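Local coordinates for protein CMP-sialic acid transporter 1 (Zea mays, PDB 6I1R) that probably carries CMP-sialic acid from the cytoplasm into the Golgi, and is caught here with CMP bound in an outward-facing conformation, at residues W129-L134 / I297-M302; N259-Y264 / M302-V307. The protein carries 5 engineered substitutions. All blocks are in the same frame, centred on the assembly; numbering follows the deposited sequence.

Contacts 1 and 2 sit on the same side of the chain's centre, with centres about 8 Å apart, and both use helix 287-304. Contact 1 sets that helix against helix 126-143; contact 2 sets its C-terminal end against helix 259-279. Met302 belongs to both. Along the chain the segments run 129-134, 259-264, 297-302 and 302-307, so the two contacts interleave and tie together parts of the nucleotide-sugar transporter fold that are distant in sequence. Tyr264 OH of contact 2, 2.8 Å from Ser299 O of contact 1 (a probable hydrogen bond), makes them one three-helix junction, supported by Ile132 CD1 on Ile260 CG2 at 3.7 Å. None of their residues lines the CMP pocket, so both are structural packing.

Contact 1: residues W129-L134 / I297-M302; sequences WMAIVL and IISLQM
Helices 126-143 and 287-304 run nearly antiparallel here, with short-segment axes at 158° and 8.4 Å apart at their closest. The backbones come nearest where two small residues face each other: Ala131 CA lies 4.7 Å from Ser299 CA.

The polar part is a single hydrogen bond. Ser299 sets OG anti to its own backbone N, which swings the hydroxyl across the interface to donate to Ala131 O, with OG and O 2.5 Å apart. The approach is angled: the C=O...OG angle is 123°, and OG stands 34° above the carbonyl plane, off the lone-pair directions.

The packing starts at the same pair of small residues. Ala131 CB points at the other helix as a methyl packed on a carbonyl oxygen, 3.5 Å from Ser299 O, which also accepts a hydrogen bond from Tyr264 OH, while Met302 CB closes on Ala131 CB at 3.8 Å. Beyond that, the thioether of Met302 carries the contact. Its chain is extended as far as SD and then bent at chi3, so that the methyl turns back over helix 126-143: CE lies 3.6 Å from Ala131 N and 3.8 Å from Met130 CB. Leu134 crosses this chain at about a right angle and brings CD1 to 3.2 Å from Met302 SD, near the methyl. Leu134 CB also packs alongside the Ser299 side chain.

The polar bond lies on the buried side, and the apolar contacts spread from it toward the surface, with Ala131 and Ser299 in both. Met302 and Leu134 are partly exposed and Met130 is on the surface, consistent with an apolar margin toward lipid. Because neither small residue interposes a bulky group, a side-chain hydroxyl reaches a main-chain carbonyl directly, a polar link between the helices.

Contact 2: residues N259-Y264 / M302-V307; sequences NIVKVY and MYFMPV
Tyr264 OH is gripped by one hydrogen bond, to Ser299 O, on helix 287-304 one turn before Tyr303. Its ring forms an aromatic cluster with Tyr303 and Phe304, joining the start of helix 259-279 to the C-terminal end of helix 287-304. Phe304 meets Tyr264 in a T-shaped stack: ring centroids are 4.9 Å apart, the planes make 76°, and the edge atom CE2 of Phe304 stands over the centre of one Tyr264 face. Tyr303 lies obliquely to Tyr264, its plane tilted by 37°, and its CB comes 3.4 Å from Tyr264 OH. With CG anti to the backbone N, the Tyr303 ring reaches across to Ile260, whose CG2 makes a CH-pi contact over the face, 3.8 Å from the centroid and 30° off the normal. Within the same segment, Tyr303 CD1 covers a face of Phe304, so the neighbouring rings brace each other. An alanine in place of Tyr264 would probably loosen this helix end, since it removes both the hydroxyl bonded to Ser299 O and the face that receives Phe304. At the edge of the Phe304 ring, Val261 CG2 packs 4.0 Å from Phe304 CE1.

Contact 1: residues W129-L134 / I297-M302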
loop_
_atom_site.group_PDB
_atom_site.type_symbol
_atom_site.label_atom_id
_atom_site.label_comp_id
_atom_site.label_asym_id
_atom_site.label_seq_id
_atom_site.Cartn_x
_atom_site.Cartn_y
_atom_site.Cartn_z
ATOM N N TRP B 129 8.004 -4.899 37.497
ATOM C CA TRP B 129 6.641 -4.784 36.968
ATOM C C TRP B 129 6.344 -3.329 36.584
ATOM O O TRP B 129 5.721 -3.066 35.553
ATOM C CB TRP B 129 5.610 -5.324 37.968
ATOM C CG TRP B 129 5.175 -6.724 37.666
ATOM C CD1 TRP B 129 5.470 -7.857 38.367
ATOM C CD2 TRP B 129 4.374 -7.142 36.548
ATOM N NE1 TRP B 129 4.900 -8.949 37.769
ATOM C CE2 TRP B 129 4.222 -8.542 36.649
ATOM C CE3 TRP B 129 3.771 -6.470 35.477
ATOM C CZ2 TRP B 129 3.489 -9.276 35.718
ATOM C CZ3 TRP B 129 3.045 -7.198 34.559
ATOM C CH2 TRP B 129 2.908 -8.582 34.681
ATOM N N MET B 130 6.801 -2.397 37.412
ATOM C CA MET B 130 6.591 -0.978 37.160
ATOM C C MET B 130 7.410 -0.536 35.938
ATOM O O MET B 130 7.001 0.381 35.225
ATOM C CB MET B 130 6.969 -0.152 38.393
ATOM C CG MET B 130 5.895 -0.193 39.470
ATOM S SD MET B 130 6.536 -0.136 41.158
ATOM C CE MET B 130 7.498 1.369 41.082
ATOM N N ALA B 131 8.538 -1.199 35.687
ATOM C CA ALA B 131 9.368 -0.912 34.511
ATOM C C ALA B 131 8.669 -1.405 33.237
ATOM O O ALA B 131 8.640 -0.692 32.230
ATOM C CB ALA B 131 10.730 -1.543 34.671
ATOM N N ILE B 132 8.107 -2.614 33.286
ATOM C CA ILE B 132 7.403 -3.181 32.126
ATOM C C ILE B 132 6.291 -2.206 31.718
ATOM O O ILE B 132 6.173 -1.844 30.547
ATOM C CB ILE B 132 6.840 -4.592 32.414
ATOM C CG1 ILE B 132 7.896 -5.561 32.956
ATOM C CG2 ILE B 132 6.158 -5.161 31.177
ATOM C CD1 ILE B 132 9.138 -5.681 32.104
ATOM N N VAL B 133 5.498 -1.775 32.696
ATOM C CA VAL B 133 4.405 -0.838 32.443
ATOM C C VAL B 133 4.995 0.462 31.882
ATOM O O VAL B 133 4.553 0.947 30.841
ATOM C CB VAL B 133 3.562 -0.581 33.709
ATOM C CG1 VAL B 133 2.570 0.558 33.508
ATOM C CG2 VAL B 133 2.835 -1.837 34.169
ATOM N N LEU B 134 6.004 1.007 32.556
ATOM C CA LEU B 134 6.605 2.267 32.111
ATOM C C LEU B 134 7.044 2.161 30.648
ATOM O O LEU B 134 6.896 3.126 29.902
ATOM C CB LEU B 134 7.799 2.636 32.994
ATOM C CG LEU B 134 7.506 3.612 34.130
ATOM C CD1 LEU B 134 8.759 3.838 34.951
ATOM C CD2 LEU B 134 6.969 4.936 33.605
ATOM N N ILE B 297 14.223 5.247 28.833
ATOM C CA ILE B 297 15.578 5.155 29.401
ATOM C C ILE B 297 15.475 4.824 30.897
ATOM O O ILE B 297 16.235 3.999 31.405
ATOM C CB ILE B 297 16.386 6.446 29.147
ATOM C CG1 ILE B 297 16.810 6.561 27.680
ATOM C CG2 ILE B 297 17.585 6.537 30.082
ATOM C CD1 ILE B 297 17.427 7.893 27.312
ATOM N N ILE B 298 14.538 5.465 31.591
ATOM C CA ILE B 298 14.338 5.221 33.025
ATOM C C ILE B 298 13.728 3.826 33.217
ATOM O O ILE B 298 14.098 3.120 34.153
ATOM C CB ILE B 298 13.489 6.341 33.666
ATOM C CG1 ILE B 298 14.345 7.577 33.955
ATOM C CG2 ILE B 298 12.769 5.851 34.916
ATOM C CD1 ILE B 298 13.555 8.829 34.254
ATOM N N SER B 299 12.810 3.428 32.340
ATOM C CA SER B 299 12.246 2.075 32.388
ATOM C C SER B 299 13.351 1.027 32.185
ATOM O O SER B 299 13.272 -0.070 32.739
ATOM C CB SER B 299 11.143 1.899 31.378
ATOM O OG SER B 299 10.592 0.594 31.463
ATOM N N LEU B 300 14.364 1.359 31.386
ATOM C CA LEU B 300 15.494 0.453 31.159
ATOM C C LEU B 300 16.273 0.288 32.469
ATOM O O LEU B 300 16.493 -0.831 32.937
ATOM C CB LEU B 300 16.391 1.019 30.053
ATOM C CG LEU B 300 17.423 0.050 29.477
ATOM C CD1 LEU B 300 16.869 -0.683 28.263
ATOM C CD2 LEU B 300 18.708 0.778 29.109
ATOM N N GLN B 301 16.662 1.414 33.057
ATOM C CA GLN B 301 17.447 1.423 34.287
ATOM C C GLN B 301 16.711 0.619 35.369
ATOM O O GLN B 301 17.284 -0.292 35.957
ATOM C CB GLN B 301 17.721 2.862 34.728
ATOM C CG GLN B 301 18.702 3.593 33.822
ATOM C CD GLN B 301 18.972 5.007 34.272
ATOM O OE1 GLN B 301 18.083 5.712 34.745
ATOM N NE2 GLN B 301 20.213 5.438 34.118
ATOM N N MET B 302 15.439 0.933 35.595
ATOM C CA MET B 302 14.640 0.257 36.628
ATOM C C MET B 302 14.760 -1.265 36.484
ATOM O O MET B 302 15.036 -1.960 37.460
ATOM C CB MET B 302 13.161 0.647 36.535
ATOM C CG MET B 302 12.886 2.040 37.045
ATOM S SD MET B 302 11.278 2.705 36.579
ATOM C CE MET B 302 10.172 1.560 37.400
#

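Contact 2: residues N259-Y264 / M302-V307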
loop_
_atom_site.group_PDB
_atom_site.type_symbol
_atom_site.label_atom_id
_atom_site.label_comp_id
_atom_site.label_asym_id
_atom_site.label_seq_id
_atom_site.Cartn_x
_atom_site.Cartn_y
_atom_site.Cartn_z
ATOM N N ASN B 259 12.018 -13.068 26.782
ATOM C CA ASN B 259 11.113 -12.218 25.995
ATOM C C ASN B 259 11.216 -10.749 26.417
ATOM O O ASN B 259 10.996 -9.857 25.598
ATOM C CB ASN B 259 9.650 -12.655 26.132
ATOM C CG ASN B 259 9.130 -13.364 24.902
ATOM O OD1 ASN B 259 8.877 -12.733 23.878
ATOM N ND2 ASN B 259 8.955 -14.671 25.000
ATOM N N ILE B 260 11.515 -10.494 27.686
ATOM C CA ILE B 260 11.506 -9.122 28.177
ATOM C C ILE B 260 12.714 -8.375 27.595
ATOM O O ILE B 260 12.597 -7.197 27.256
ATOM C CB ILE B 260 11.438 -9.079 29.717
ATOM C CG1 ILE B 260 10.130 -9.698 30.219
ATOM C CG2 ILE B 260 11.621 -7.656 30.225
ATOM C CD1 ILE B 260 10.110 -10.011 31.694
ATOM N N VAL B 261 13.849 -9.054 27.438
ATOM C CA VAL B 261 14.997 -8.455 26.745
ATOM C C VAL B 261 14.611 -8.190 25.282
ATOM O O VAL B 261 14.986 -7.161 24.717
ATOM C CB VAL B 261 16.263 -9.329 26.852
ATOM C CG1 VAL B 261 17.363 -8.859 25.908
ATOM C CG2 VAL B 261 16.787 -9.392 28.278
ATOM N N LYS B 262 13.870 -9.114 24.672
ATOM C CA LYS B 262 13.386 -8.918 23.305
ATOM C C LYS B 262 12.591 -7.608 23.239
ATOM O O LYS B 262 12.960 -6.707 22.493
ATOM C CB LYS B 262 12.538 -10.109 22.845
ATOM C CG LYS B 262 11.875 -9.966 21.478
ATOM C CD LYS B 262 10.842 -11.052 21.222
ATOM C CE LYS B 262 9.745 -10.722 20.227
ATOM N NZ LYS B 262 9.493 -9.271 20.051
ATOM N N VAL B 263 11.535 -7.497 24.045
ATOM C CA VAL B 263 10.593 -6.370 23.923
ATOM C C VAL B 263 11.274 -5.054 24.330
ATOM O O VAL B 263 10.811 -3.991 23.923
ATOM C CB VAL B 263 9.285 -6.595 24.711
ATOM C CG1 VAL B 263 8.497 -7.778 24.169
ATOM C CG2 VAL B 263 9.514 -6.743 26.207
ATOM N N TYR B 264 12.346 -5.099 25.121
ATOM C CA TYR B 264 13.125 -3.880 25.372
ATOM C C TYR B 264 13.902 -3.505 24.101
ATOM O O TYR B 264 13.988 -2.329 23.761
ATOM C CB TYR B 264 14.033 -4.033 26.597
ATOM C CG TYR B 264 13.433 -3.517 27.882
ATOM C CD1 TYR B 264 13.566 -2.187 28.252
ATOM C CD2 TYR B 264 12.722 -4.351 28.729
ATOM C CE1 TYR B 264 13.016 -1.703 29.428
ATOM C CE2 TYR B 264 12.165 -3.884 29.910
ATOM C CZ TYR B 264 12.312 -2.554 30.261
ATOM O OH TYR B 264 11.760 -2.092 31.421
ATOM N N MET B 302 15.439 0.933 35.595
ATOM C CA MET B 302 14.640 0.257 36.628
ATOM C C MET B 302 14.760 -1.265 36.484
ATOM O O MET B 302 15.036 -1.960 37.460
ATOM C CB MET B 302 13.161 0.647 36.535
ATOM C CG MET B 302 12.886 2.040 37.045
ATOM S SD MET B 302 11.278 2.705 36.579
ATOM C CE MET B 302 10.172 1.560 37.400
ATOM N N TYR B 303 14.559 -1.774 35.271
ATOM C CA TYR B 303 14.456 -3.216 35.066
ATOM C C TYR B 303 15.836 -3.885 35.133
ATOM O O TYR B 303 15.950 -4.994 35.658
ATOM C CB TYR B 303 13.791 -3.540 33.727
ATOM C CG TYR B 303 13.579 -5.016 33.512
ATOM C CD1 TYR B 303 14.578 -5.810 32.971
ATOM C CD2 TYR B 303 12.397 -5.632 33.889
ATOM C CE1 TYR B 303 14.402 -7.172 32.792
ATOM C CE2 TYR B 303 12.202 -6.993 33.714
ATOM C CZ TYR B 303 13.209 -7.766 33.164
ATOM O OH TYR B 303 13.028 -9.107 32.987
ATOM N N PHE B 304 16.862 -3.236 34.585
ATOM C CA PHE B 304 18.162 -3.884 34.367
ATOM C C PHE B 304 19.191 -3.451 35.420
ATOM O O PHE B 304 20.157 -4.176 35.661
ATOM C CB PHE B 304 18.679 -3.577 32.960
ATOM C CG PHE B 304 17.867 -4.195 31.850
ATOM C CD1 PHE B 304 17.999 -5.540 31.539
ATOM C CD2 PHE B 304 16.969 -3.435 31.118
ATOM C CE1 PHE B 304 17.249 -6.108 30.520
ATOM C CE2 PHE B 304 16.223 -4.004 30.098
ATOM C CZ PHE B 304 16.363 -5.340 29.800
ATOM N N MET B 305 19.003 -2.283 36.030
ATOM C CA MET B 305 19.952 -1.777 37.019
ATOM C C MET B 305 19.971 -2.740 38.215
ATOM O O MET B 305 18.910 -3.122 38.709
ATOM C CB MET B 305 19.564 -0.368 37.485
ATOM C CG MET B 305 20.724 0.466 37.990
ATOM S SD MET B 305 20.229 2.155 38.432
ATOM C CE MET B 305 20.651 3.038 36.931
ATOM N N PRO B 306 21.173 -3.166 38.656
ATOM C CA PRO B 306 21.285 -3.972 39.876
ATOM C C PRO B 306 20.663 -3.214 41.058
ATOM O O PRO B 306 20.824 -1.998 41.154
ATOM C CB PRO B 306 22.788 -4.199 40.089
ATOM C CG PRO B 306 23.373 -4.028 38.715
ATOM C CD PRO B 306 22.507 -2.964 38.076
ATOM N N VAL B 307 19.981 -3.932 41.946
ATOM C CA VAL B 307 19.076 -3.298 42.915
ATOM C C VAL B 307 19.868 -2.504 43.965
ATOM O O VAL B 307 19.277 -1.684 44.664
ATOM C CB VAL B 307 18.132 -4.320 43.583
ATOM C CG1 VAL B 307 17.351 -5.130 42.558
ATOM C CG2 VAL B 307 18.866 -5.237 44.548
#